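Long-range contacts in beta-galactosidase (Trichoderma reesei, PDB 3OG2), which probably hydrolyses terminal non-reducing beta-D-galactose residues from beta-D-galactosides, as a glycoside hydrolase of family 35: residues Ala121-Gly125 against Asn332-Pro336; Thr324-Thr328 against Arg349-Arg353; Gly338-Tyr342 against Pro937-Phe941. Numbering follows the deposited sequence.

Contact 1 of 3, residues Ala121-Gly125 against Asn332-Pro336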
ATOM      1  N   ALA A 121      -0.870   9.972  -3.758  1.00  6.46           N
ATOM      2  CA  ALA A 121      -1.312   8.686  -3.222  1.00  6.62           C
ATOM      3  C   ALA A 121      -2.251   7.898  -4.090  1.00  6.48           C
ATOM      4  O   ALA A 121      -2.799   6.851  -3.680  1.00  6.91           O
ATOM      5  CB  ALA A 121      -1.943   8.831  -1.828  1.00  7.14           C
ATOM      6  N   GLU A 122      -2.435   8.328  -5.332  1.00  6.91           N
ATOM      7  CA  GLU A 122      -3.423   7.705  -6.232  1.00  6.40           C
ATOM      8  C   GLU A 122      -4.832   7.664  -5.617  1.00  6.83           C
ATOM      9  O   GLU A 122      -5.642   6.793  -5.893  1.00  7.29           O
ATOM     10  CB  GLU A 122      -2.976   6.309  -6.684  1.00  7.54           C
ATOM     11  CG  GLU A 122      -1.773   6.406  -7.664  1.00  8.24           C
ATOM     12  CD  GLU A 122      -0.460   6.713  -6.966  1.00  7.91           C
ATOM     13  OE1 GLU A 122      -0.033   5.912  -6.077  1.00 10.12           O
ATOM     14  OE2 GLU A 122       0.209   7.714  -7.341  1.00 10.35           O
ATOM     15  N   VAL A 123      -5.127   8.676  -4.783  1.00  6.70           N
ATOM     16  CA  VAL A 123      -6.455   8.839  -4.204  1.00  7.01           C
ATOM     17  C   VAL A 123      -7.154  10.012  -4.911  1.00  6.10           C
ATOM     18  O   VAL A 123      -6.504  10.907  -5.487  1.00  6.75           O
ATOM     19  CB  VAL A 123      -6.492   9.078  -2.685  1.00  6.98           C
ATOM     20  CG1 VAL A 123      -5.796   7.903  -1.971  1.00  8.02           C
ATOM     21  CG2 VAL A 123      -5.926  10.425  -2.243  1.00  8.64           C
ATOM     22  N   SER A 124      -8.491  10.008  -4.823  1.00  6.28           N
ATOM     23  CA  SER A 124      -9.275  11.069  -5.453  1.00  6.89           C
ATOM     24  C   SER A 124      -8.791  12.440  -4.936  1.00  6.25           C
ATOM     25  O   SER A 124      -8.653  12.645  -3.726  1.00  7.60           O
ATOM     26  CB  SER A 124     -10.751  10.874  -5.095  1.00  7.62           C
ATOM     27  OG  SER A 124     -11.511  11.854  -5.806  1.00  7.99           O
ATOM     28  N   GLY A 125      -8.545  13.354  -5.870  1.00  6.32           N
ATOM     29  CA  GLY A 125      -8.095  14.733  -5.622  1.00  6.96           C
ATOM     30  C   GLY A 125      -6.678  14.774  -5.076  1.00  6.80           C
ATOM     31  O   GLY A 125      -6.231  15.858  -4.613  1.00  7.85           O
ATOM     32  N   ASN A 332     -15.115   4.690  -3.628  1.00  6.40           N
ATOM     33  CA  ASN A 332     -14.730   5.767  -4.541  1.00  7.16           C
ATOM     34  C   ASN A 332     -13.544   6.569  -4.027  1.00  5.92           C
ATOM     35  O   ASN A 332     -13.337   7.715  -4.522  1.00  7.79           O
ATOM     36  CB  ASN A 332     -15.915   6.705  -4.808  1.00  7.74           C
ATOM     37  CG  ASN A 332     -17.082   5.938  -5.385  1.00  7.93           C
ATOM     38  OD1 ASN A 332     -16.952   5.270  -6.434  1.00  8.88           O
ATOM     39  ND2 ASN A 332     -18.217   6.086  -4.730  1.00  8.31           N
ATOM     40  N   LEU A 333     -12.720   6.050  -3.124  1.00  6.33           N
ATOM     41  CA  LEU A 333     -11.653   6.965  -2.597  1.00  6.30           C
ATOM     42  C   LEU A 333     -10.549   7.141  -3.604  1.00  5.78           C
ATOM     43  O   LEU A 333      -9.740   8.061  -3.398  1.00  7.17           O
ATOM     44  CB  LEU A 333     -11.165   6.471  -1.229  1.00  6.60           C
ATOM     45  CG  LEU A 333     -10.338   5.191  -1.189  1.00  6.97           C
ATOM     46  CD1 LEU A 333      -8.846   5.455  -1.429  1.00  8.08           C
ATOM     47  CD2 LEU A 333     -10.459   4.531   0.193  1.00  8.31           C
ATOM     48  N   GLY A 334     -10.408   6.298  -4.633  1.00  6.45           N
ATOM     49  CA  GLY A 334      -9.305   6.374  -5.553  1.00  7.15           C
ATOM     50  C   GLY A 334      -9.450   7.438  -6.618  1.00  6.63           C
ATOM     51  O   GLY A 334     -10.516   7.948  -6.908  1.00  8.05           O
ATOM     52  N   HIS A 335      -8.294   7.724  -7.304  1.00  7.59           N
ATOM     53  CA  HIS A 335      -8.347   8.650  -8.443  1.00  7.26           C
ATOM     54  C   HIS A 335      -8.618   7.952  -9.753  1.00  6.75           C
ATOM     55  O   HIS A 335      -8.560   6.705  -9.820  1.00  6.97           O
ATOM     56  CB  HIS A 335      -6.996   9.426  -8.498  1.00  8.33           C
ATOM     57  CG  HIS A 335      -5.862   8.675  -9.104  1.00  7.15           C
ATOM     58  ND1 HIS A 335      -4.864   9.349  -9.796  1.00  8.77           N
ATOM     59  CD2 HIS A 335      -5.506   7.372  -9.080  1.00  7.48           C
ATOM     60  CE1 HIS A 335      -3.976   8.466 -10.193  1.00  9.67           C
ATOM     61  NE2 HIS A 335      -4.327   7.250  -9.790  1.00  8.52           N
ATOM     62  N   PRO A 336      -8.877   8.685 -10.837  1.00  7.51           N
ATOM     63  CA  PRO A 336      -9.181   8.060 -12.112  1.00  8.56           C
ATOM     64  C   PRO A 336      -8.035   7.288 -12.742  1.00  7.37           C
ATOM     65  O   PRO A 336      -8.307   6.465 -13.622  1.00  8.91           O
ATOM     66  CB  PRO A 336      -9.493   9.238 -13.054  1.00  8.39           C
ATOM     67  CG  PRO A 336     -10.010  10.294 -12.084  1.00  8.79           C
ATOM     68  CD  PRO A 336      -9.105  10.138 -10.887  1.00  9.11           C
TER

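Contact 2 of 3, residues Thr324-Thr328 against Arg349-Arg353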
ATOM      1  N   THR A 324       4.066  -1.144   1.068  1.00  6.74           N
ATOM      2  CA  THR A 324       4.309  -2.460   1.668  1.00  6.34           C
ATOM      3  C   THR A 324       3.007  -3.236   1.785  1.00  6.25           C
ATOM      4  O   THR A 324       2.995  -4.418   1.468  1.00  7.49           O
ATOM      5  CB  THR A 324       5.048  -2.286   2.995  1.00  7.39           C
ATOM      6  OG1 THR A 324       6.358  -1.721   2.691  1.00  7.77           O
ATOM      7  CG2 THR A 324       5.302  -3.605   3.691  1.00  8.45           C
ATOM      8  N   PHE A 325       1.931  -2.590   2.192  1.00  6.96           N
ATOM      9  CA  PHE A 325       0.590  -3.156   2.105  1.00  6.65           C
ATOM     10  C   PHE A 325      -0.269  -2.079   1.425  1.00  6.79           C
ATOM     11  O   PHE A 325      -0.328  -0.965   1.990  1.00  7.41           O
ATOM     12  CB  PHE A 325       0.026  -3.533   3.486  1.00  7.18           C
ATOM     13  CG  PHE A 325      -1.481  -3.795   3.392  1.00  6.52           C
ATOM     14  CD1 PHE A 325      -1.967  -4.926   2.765  1.00  7.39           C
ATOM     15  CD2 PHE A 325      -2.364  -2.859   3.952  1.00  8.58           C
ATOM     16  CE1 PHE A 325      -3.345  -5.140   2.681  1.00  7.93           C
ATOM     17  CE2 PHE A 325      -3.730  -3.092   3.859  1.00 10.77           C
ATOM     18  CZ  PHE A 325      -4.211  -4.233   3.239  1.00  9.31           C
ATOM     19  N   GLY A 326      -0.908  -2.350   0.305  1.00  6.74           N
ATOM     20  CA  GLY A 326      -1.644  -1.362  -0.433  1.00  7.76           C
ATOM     21  C   GLY A 326      -3.100  -1.257  -0.056  1.00  6.85           C
ATOM     22  O   GLY A 326      -3.663  -0.163   0.023  1.00  8.94           O
ATOM     23  N   GLY A 327      -3.804  -2.381   0.176  1.00  8.93           N
ATOM     24  CA  GLY A 327      -5.223  -2.316   0.479  1.00  8.32           C
ATOM     25  C   GLY A 327      -6.088  -1.989  -0.752  1.00  7.45           C
ATOM     26  O   GLY A 327      -5.750  -2.347  -1.901  1.00  8.35           O
ATOM     27  N   THR A 328      -7.217  -1.334  -0.478  1.00  6.66           N
ATOM     28  CA  THR A 328      -8.241  -1.229  -1.499  1.00  6.99           C
ATOM     29  C   THR A 328      -8.790   0.181  -1.589  1.00  6.84           C
ATOM     30  O   THR A 328      -9.034   0.821  -0.532  1.00  7.52           O
ATOM     31  CB  THR A 328      -9.410  -2.176  -1.120  1.00  8.54           C
ATOM     32  OG1 THR A 328      -8.831  -3.517  -0.969  1.00 10.17           O
ATOM     33  CG2 THR A 328     -10.462  -2.247  -2.195  1.00  9.18           C
ATOM     34  N   ARG A 349       0.000  -8.723   0.020  1.00  6.84           N
ATOM     35  CA  ARG A 349      -1.069  -8.576  -0.955  1.00  7.32           C
ATOM     36  C   ARG A 349      -2.241  -7.782  -0.364  1.00  7.70           C
ATOM     37  O   ARG A 349      -2.372  -7.623   0.874  1.00  8.13           O
ATOM     38  CB  ARG A 349      -1.623  -9.940  -1.312  1.00  8.20           C
ATOM     39  CG  ARG A 349      -0.651 -10.822  -2.116  1.00  8.23           C
ATOM     40  CD  ARG A 349      -1.396 -12.117  -2.418  1.00  9.76           C
ATOM     41  NE  ARG A 349      -0.566 -13.119  -3.100  1.00  9.66           N
ATOM     42  CZ  ARG A 349      -0.422 -13.178  -4.399  1.00 10.28           C
ATOM     43  NH1 ARG A 349      -1.026 -12.300  -5.223  1.00 11.26           N
ATOM     44  NH2 ARG A 349       0.341 -14.156  -4.910  1.00 12.99           N
ATOM     45  N   GLU A 350      -3.150  -7.373  -1.254  1.00  7.39           N
ATOM     46  CA  GLU A 350      -4.362  -6.657  -0.848  1.00  7.85           C
ATOM     47  C   GLU A 350      -5.175  -7.427   0.155  1.00  7.75           C
ATOM     48  O   GLU A 350      -5.789  -6.830   1.024  1.00  9.03           O
ATOM     49  CB  GLU A 350      -5.163  -6.420  -2.144  1.00  8.52           C
ATOM     50  CG  GLU A 350      -6.483  -5.712  -1.911  1.00  8.86           C
ATOM     51  CD  GLU A 350      -7.142  -5.318  -3.228  1.00  9.10           C
ATOM     52  OE1 GLU A 350      -6.718  -5.849  -4.296  1.00 10.29           O
ATOM     53  OE2 GLU A 350      -8.072  -4.472  -3.225  1.00 10.89           O
ATOM     54  N   ASP A 351      -5.186  -8.769   0.015  1.00  7.77           N
ATOM     55  CA  ASP A 351      -5.919  -9.638   0.967  1.00  8.79           C
ATOM     56  C   ASP A 351      -5.046 -10.018   2.171  1.00  8.55           C
ATOM     57  O   ASP A 351      -5.468 -10.876   2.967  1.00 10.07           O
ATOM     58  CB  ASP A 351      -6.492 -10.830   0.218  1.00 10.30           C
ATOM     59  CG  ASP A 351      -5.443 -11.791  -0.286  1.00 12.05           C
ATOM     60  OD1 ASP A 351      -4.237 -11.642   0.013  1.00 11.12           O
ATOM     61  OD2 ASP A 351      -5.807 -12.759  -1.023  1.00 13.94           O
ATOM     62  N   ARG A 352      -3.892  -9.408   2.325  1.00  8.28           N
ATOM     63  CA  ARG A 352      -2.949  -9.463   3.457  1.00  7.64           C
ATOM     64  C   ARG A 352      -2.104 -10.744   3.430  1.00  6.81           C
ATOM     65  O   ARG A 352      -1.353 -10.992   4.388  1.00  8.70           O
ATOM     66  CB  ARG A 352      -3.582  -9.190   4.844  1.00  8.95           C
ATOM     67  CG  ARG A 352      -4.532  -7.986   4.788  1.00  9.73           C
ATOM     68  CD  ARG A 352      -5.200  -7.703   6.135  1.00 11.09           C
ATOM     69  NE  ARG A 352      -5.778  -8.922   6.671  1.00 11.83           N
ATOM     70  CZ  ARG A 352      -6.872  -9.533   6.262  1.00 12.84           C
ATOM     71  NH1 ARG A 352      -7.609  -9.009   5.270  1.00 13.98           N
ATOM     72  NH2 ARG A 352      -7.219 -10.669   6.877  1.00 16.30           N
ATOM     73  N   ARG A 353      -2.174 -11.521   2.357  1.00  7.28           N
ATOM     74  CA  ARG A 353      -1.327 -12.726   2.290  1.00  8.00           C
ATOM     75  C   ARG A 353       0.138 -12.312   2.031  1.00  8.26           C
ATOM     76  O   ARG A 353       0.412 -11.340   1.326  1.00  7.77           O
ATOM     77  CB  ARG A 353      -1.767 -13.708   1.204  1.00  9.23           C
ATOM     78  CG  ARG A 353      -3.050 -14.447   1.583  1.00 11.67           C
ATOM     79  CD  ARG A 353      -3.416 -15.409   0.457  1.00 15.83           C
ATOM     80  NE  ARG A 353      -3.818 -14.754  -0.766  1.00 16.32           N
ATOM     81  CZ  ARG A 353      -3.489 -15.047  -2.021  1.00 16.53           C
ATOM     82  NH1 ARG A 353      -2.672 -16.048  -2.386  1.00 20.53           N
ATOM     83  NH2 ARG A 353      -3.991 -14.315  -3.011  1.00 18.10           N
TER
HETATM   84  O   HOH W   1      -7.845  -4.366   1.545  1.00 19.04           O

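Contact 3 of 3, residues Gly338-Tyr342 against Pro937-Phe941. With NAG (2-acetamido-2-deoxy-beta-D-glucopyranose), chain C.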
ATOM      1  N   GLY A 338      -6.338   4.992 -11.484  1.00  7.73           N
ATOM      2  CA  GLY A 338      -6.336   3.643 -10.944  1.00  8.28           C
ATOM      3  C   GLY A 338      -7.780   3.166 -10.861  1.00  6.64           C
ATOM      4  O   GLY A 338      -8.717   3.887 -11.174  1.00  8.24           O
ATOM      5  N   TYR A 339      -7.909   1.916 -10.427  1.00  7.16           N
ATOM      6  CA  TYR A 339      -9.213   1.266 -10.307  1.00  6.89           C
ATOM      7  C   TYR A 339      -9.403   0.840  -8.870  1.00  6.69           C
ATOM      8  O   TYR A 339      -8.825   1.441  -7.964  1.00  9.36           O
ATOM      9  CB  TYR A 339      -9.362   0.191 -11.388  1.00  7.74           C
ATOM     10  CG  TYR A 339      -8.230  -0.784 -11.491  1.00  7.79           C
ATOM     11  CD1 TYR A 339      -7.126  -0.547 -12.367  1.00  7.99           C
ATOM     12  CD2 TYR A 339      -8.233  -1.962 -10.715  1.00  7.41           C
ATOM     13  CE1 TYR A 339      -6.085  -1.480 -12.433  1.00  8.09           C
ATOM     14  CE2 TYR A 339      -7.181  -2.866 -10.803  1.00  8.73           C
ATOM     15  CZ  TYR A 339      -6.117  -2.607 -11.662  1.00  8.80           C
ATOM     16  OH  TYR A 339      -5.097  -3.521 -11.747  1.00 10.18           O
ATOM     17  N   THR A 340     -10.279  -0.142  -8.591  1.00  6.64           N
ATOM     18  CA  THR A 340     -10.600  -0.392  -7.175  1.00  6.89           C
ATOM     19  C   THR A 340      -9.417  -0.943  -6.418  1.00  6.63           C
ATOM     20  O   THR A 340      -9.118  -0.518  -5.298  1.00  8.10           O
ATOM     21  CB  THR A 340     -11.767  -1.391  -7.043  1.00  7.32           C
ATOM     22  OG1 THR A 340     -12.838  -0.930  -7.844  1.00  8.31           O
ATOM     23  CG2 THR A 340     -12.209  -1.390  -5.583  1.00  8.14           C
ATOM     24  N   SER A 341      -8.715  -1.926  -6.964  1.00  6.53           N
ATOM     25  CA  SER A 341      -7.627  -2.498  -6.211  1.00  7.04           C
ATOM     26  C   SER A 341      -6.477  -1.516  -6.019  1.00  7.25           C
ATOM     27  O   SER A 341      -6.082  -0.799  -6.935  1.00  7.58           O
ATOM     28  CB  SER A 341      -7.124  -3.738  -7.011  1.00  7.80           C
ATOM     29  OG  SER A 341      -6.009  -4.344  -6.305  1.00  7.69           O
ATOM     30  N   TYR A 342      -5.840  -1.557  -4.838  1.00  7.10           N
ATOM     31  CA  TYR A 342      -4.534  -0.893  -4.660  1.00  7.78           C
ATOM     32  C   TYR A 342      -3.540  -1.958  -4.160  1.00  6.25           C
ATOM     33  O   TYR A 342      -2.657  -1.704  -3.356  1.00  7.12           O
ATOM     34  CB  TYR A 342      -4.580   0.247  -3.675  1.00  7.14           C
ATOM     35  CG  TYR A 342      -3.500   1.315  -3.860  1.00  6.58           C
ATOM     36  CD1 TYR A 342      -3.252   1.950  -5.088  1.00  7.00           C
ATOM     37  CD2 TYR A 342      -2.710   1.669  -2.773  1.00  6.89           C
ATOM     38  CE1 TYR A 342      -2.251   2.926  -5.220  1.00  7.01           C
ATOM     39  CE2 TYR A 342      -1.708   2.675  -2.882  1.00  7.17           C
ATOM     40  CZ  TYR A 342      -1.510   3.261  -4.126  1.00  7.48           C
ATOM     41  OH  TYR A 342      -0.548   4.239  -4.164  1.00  7.96           O
ATOM     42  N   PRO A 937      -8.782  -3.674 -15.802  1.00  9.42           N
ATOM     43  CA  PRO A 937      -8.576  -5.128 -15.926  1.00  9.39           C
ATOM     44  C   PRO A 937      -9.152  -5.935 -14.783  1.00 10.32           C
ATOM     45  O   PRO A 937      -9.035  -7.179 -14.774  1.00 12.94           O
ATOM     46  CB  PRO A 937      -7.035  -5.215 -15.830  1.00 10.17           C
ATOM     47  CG  PRO A 937      -6.734  -4.182 -14.779  1.00 10.01           C
ATOM     48  CD  PRO A 937      -7.685  -3.031 -15.021  1.00 10.11           C
ATOM     49  N   GLN A 938      -9.733  -5.265 -13.770  1.00  9.08           N
ATOM     50  CA  GLN A 938     -10.097  -6.058 -12.567  1.00  8.92           C
ATOM     51  C   GLN A 938     -11.338  -6.932 -12.717  1.00  9.28           C
ATOM     52  O   GLN A 938     -12.397  -6.410 -13.084  1.00  9.60           O
ATOM     53  CB  GLN A 938     -10.273  -5.077 -11.391  1.00  8.77           C
ATOM     54  CG  GLN A 938     -10.438  -5.839 -10.056  1.00  9.23           C
ATOM     55  CD  GLN A 938     -10.313  -4.934  -8.862  1.00  7.54           C
ATOM     56  OE1 GLN A 938     -10.298  -3.680  -8.963  1.00  8.47           O
ATOM     57  NE2 GLN A 938     -10.217  -5.548  -7.685  1.00  7.94           N
ATOM     58  N   THR A 939     -11.190  -8.205 -12.393  1.00  9.26           N
ATOM     59  CA  THR A 939     -12.335  -9.120 -12.377  1.00  9.97           C
ATOM     60  C   THR A 939     -12.548  -9.708 -10.990  1.00  9.49           C
ATOM     61  O   THR A 939     -13.628 -10.195 -10.681  1.00 11.58           O
ATOM     62  CB  THR A 939     -12.139 -10.299 -13.355  1.00 11.21           C
ATOM     63  OG1 THR A 939     -10.841 -10.907 -13.119  1.00 13.52           O
ATOM     64  CG2 THR A 939     -12.200  -9.848 -14.819  1.00 14.12           C
ATOM     65  N   GLU A 940     -11.520  -9.668 -10.118  1.00  9.09           N
ATOM     66  CA  GLU A 940     -11.587 -10.286  -8.782  1.00  9.53           C
ATOM     67  C   GLU A 940     -11.486  -9.184  -7.751  1.00  8.78           C
ATOM     68  O   GLU A 940     -10.492  -8.402  -7.750  1.00  9.53           O
ATOM     69  CB  GLU A 940     -10.465 -11.310  -8.663  1.00 11.72           C
ATOM     70  CG  GLU A 940     -10.363 -11.868  -7.232  1.00 13.65           C
ATOM     71  CD  GLU A 940      -9.585 -13.145  -7.145  1.00 17.83           C
ATOM     72  OE1 GLU A 940      -9.073 -13.669  -8.152  1.00 25.19           O
ATOM     73  OE2 GLU A 940      -9.482 -13.674  -6.011  1.00 19.93           O
ATOM     74  N   PHE A 941     -12.474  -9.094  -6.864  1.00  8.70           N
ATOM     75  CA  PHE A 941     -12.669  -8.006  -5.898  1.00  8.22           C
ATOM     76  C   PHE A 941     -12.582  -8.543  -4.485  1.00  8.11           C
ATOM     77  O   PHE A 941     -13.587  -9.075  -3.992  1.00  8.62           O
ATOM     78  CB  PHE A 941     -14.051  -7.315  -6.128  1.00  7.86           C
ATOM     79  CG  PHE A 941     -14.028  -6.610  -7.479  1.00  8.25           C
ATOM     80  CD1 PHE A 941     -14.340  -7.250  -8.654  1.00  9.53           C
ATOM     81  CD2 PHE A 941     -13.658  -5.242  -7.537  1.00  8.70           C
ATOM     82  CE1 PHE A 941     -14.328  -6.571  -9.895  1.00  9.95           C
ATOM     83  CE2 PHE A 941     -13.676  -4.554  -8.760  1.00  8.26           C
ATOM     84  CZ  PHE A 941     -13.986  -5.213  -9.926  1.00  9.89           C
TER
HETATM   85  C1  NAG C   1     -13.101  -8.111 -20.819  1.00 14.32           C
HETATM   86  C2  NAG C   1     -12.075  -7.124 -20.234  1.00 12.47           C
HETATM   87  C3  NAG C   1     -11.885  -5.984 -21.245  1.00 12.84           C
HETATM   88  C4  NAG C   1     -11.450  -6.530 -22.613  1.00 15.89           C
HETATM   89  C5  NAG C   1     -12.414  -7.659 -23.052  1.00 19.25           C
HETATM   90  C6  NAG C   1     -11.934  -8.352 -24.324  1.00 28.12           C
HETATM   91  C7  NAG C   1     -12.146  -6.855 -17.806  1.00 11.36           C
HETATM   92  C8  NAG C   1     -13.033  -6.479 -16.627  1.00 13.42           C
HETATM   93  N2  NAG C   1     -12.645  -6.572 -18.997  1.00 11.95           N
HETATM   94  O3  NAG C   1     -10.939  -5.066 -20.726  1.00 14.69           O
HETATM   95  O4  NAG C   1     -11.589  -5.489 -23.566  1.00 16.81           O
HETATM   96  O5  NAG C   1     -12.560  -8.620 -22.027  1.00 16.61           O
HETATM   97  O6  NAG C   1     -13.021  -9.184 -24.780  1.00 37.15           O
HETATM   98  O7  NAG C   1     -11.081  -7.427 -17.651  1.00 16.04           O
HETATM   99  O   HOH W   2     -11.682  -2.006 -10.731  1.00  8.20           O

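Contact 1 of 3, residues Ala121-Gly125 against Asn332-Pro336
Two backbone hydrogen bonds hold the loop segments 121-125 and 332-336 together. Ser124 N donates to Leu333 O at 2.7 Å in an almost straight bond, and His335 N donates to Glu122 O at 3.1 Å. They flank Val123 and Gly334, whose CA atoms lie 4.0 Å apart, and make a single beta bridge between stretches that are otherwise irregular. The backbones are close enough here for Val123 CA to approach Leu333 O to 3.5 Å.

The second kind of contact is made by the His335 imidazole, which lies against Glu122. Glu122 CA sits over its face, 3.7 Å from the ring centroid, as a CH-pi contact, and Glu122 CG comes within 3.4 Å of His335 NE2. The Glu122 carboxylate leads away from this bridge, with OE1 hydrogen-bonded to Tyr342 OH. Apolar packing is limited to Val123 CG1 against Leu333 CD1 at 3.9 Å. Outside the pair, Ser124 OG accepts from Leu787 N, and Asn332 ND2 donates to Leu840 O.

Both loops follow strands of the TIM barrel, 110-116 and 318-321, at their C-terminal ends, the rim where such barrels carry their active sites. Ala121 and Glu122 belong to the beta-D-galactose site, so this bridge ties a galactose-binding loop to the long loop after strand 318-321.

Contact 2 of 3, residues Thr324-Thr328 against Arg349-Arg353
Glu350 reaches across with an extended chain: chi1 and chi2 are both t, which carries its OE2 to Thr328 OG1, the hydroxyl donating at 2.6 Å. The other oxygen, OE1, is hydrogen-bonded to Ser341 OG. Water 1 adds a second link, donating to Thr328 OG1 at 2.8 Å and to Glu350 O at 3.3 Å.

Phe325, with chi1 t, turns its ring edge to the turn: CE1 is 3.2 Å from Arg349 O and 3.4 Å from Glu350 O, and also meets Arg352 CG at 3.7 Å. Those carbonyls belong to a type I beta turn closed by Arg352 N to Arg349 O at 2.8 Å. Within the turn, Asp351 (chi1 p) also starts an Asx turn, its OD1 accepting from Arg353 N at 3.1 Å, while its OD2 forms a salt bridge with Arg353 NE at 2.8 Å.

Arg352 sends NE to a salt bridge with Asp60. Phe325 and Arg352 both pack on Val61 of helix 58-66, placing the contact beside that helix, in the long loop between strand 318-321 and helix 357-370.

Contact 3 of 3, residues Gly338-Tyr342 against Pro937-Phe941
Here a loop of the TIM-barrel domain, 338-342, meets the loop leading into strand 940-943, in the later of two all-beta domains of the same family, joining parts of the chain almost 600 residues apart. Gln938, Tyr339 and Pro937 lose the most surface.

Gln938 extends its side chain (chi1 and chi2 both t) between the domains. Its OE1 accepts from Ser341 N at 3.1 Å and lies 3.3 Å from Thr340 CB, while its NE2 donates to Glu940 O at 2.9 Å. The amide is therefore held both by the barrel loop and by Glu940 at the start of the strand that follows.

Tyr339 offers two aspects of its ring. Pro937 CD rests over a face, 3.7 Å from the centroid, as a CH-pi contact, and Gln938 OE1 approaches the edge, 3.2 Å from Tyr339 CD2. The phenol hydroxyl is hydrogen-bonded to Asp285 OD2.

Pro937 follows a cis peptide bond. A NAG of a protein-linked glycan lies close by, its O7 3.5 Å from Pro937 O.

A water also spans the interface: water 2 donates to Gln938 OE1 at 2.8 Å and accepts from Thr340 N at 3.2 Å.

In the fold
One long loop, between strand 318-321 and helix 357-370, runs through all three contacts. Contact 2 folds it on itself, contact 1 joins it to the galactose-binding loop, and contact 3 joins it to the all-beta domain that holds strand 940-943. The centres of contact 1 and contact 2 are about 17 Å apart. Contact 3 has its centre about 13 Å from that of contact 1 and about 12 Å from that of contact 2. Tyr342 connects them: Tyr342 OH is 2.6 Å from Glu122 OE1, and Tyr342 N is 3.0 Å from Gly327 O. Ser341 OG lies 2.6 Å from Glu350 OE1. A glycerol, probably from the crystallisation liquor, sits in the galactose site, which holds no galactose in this model.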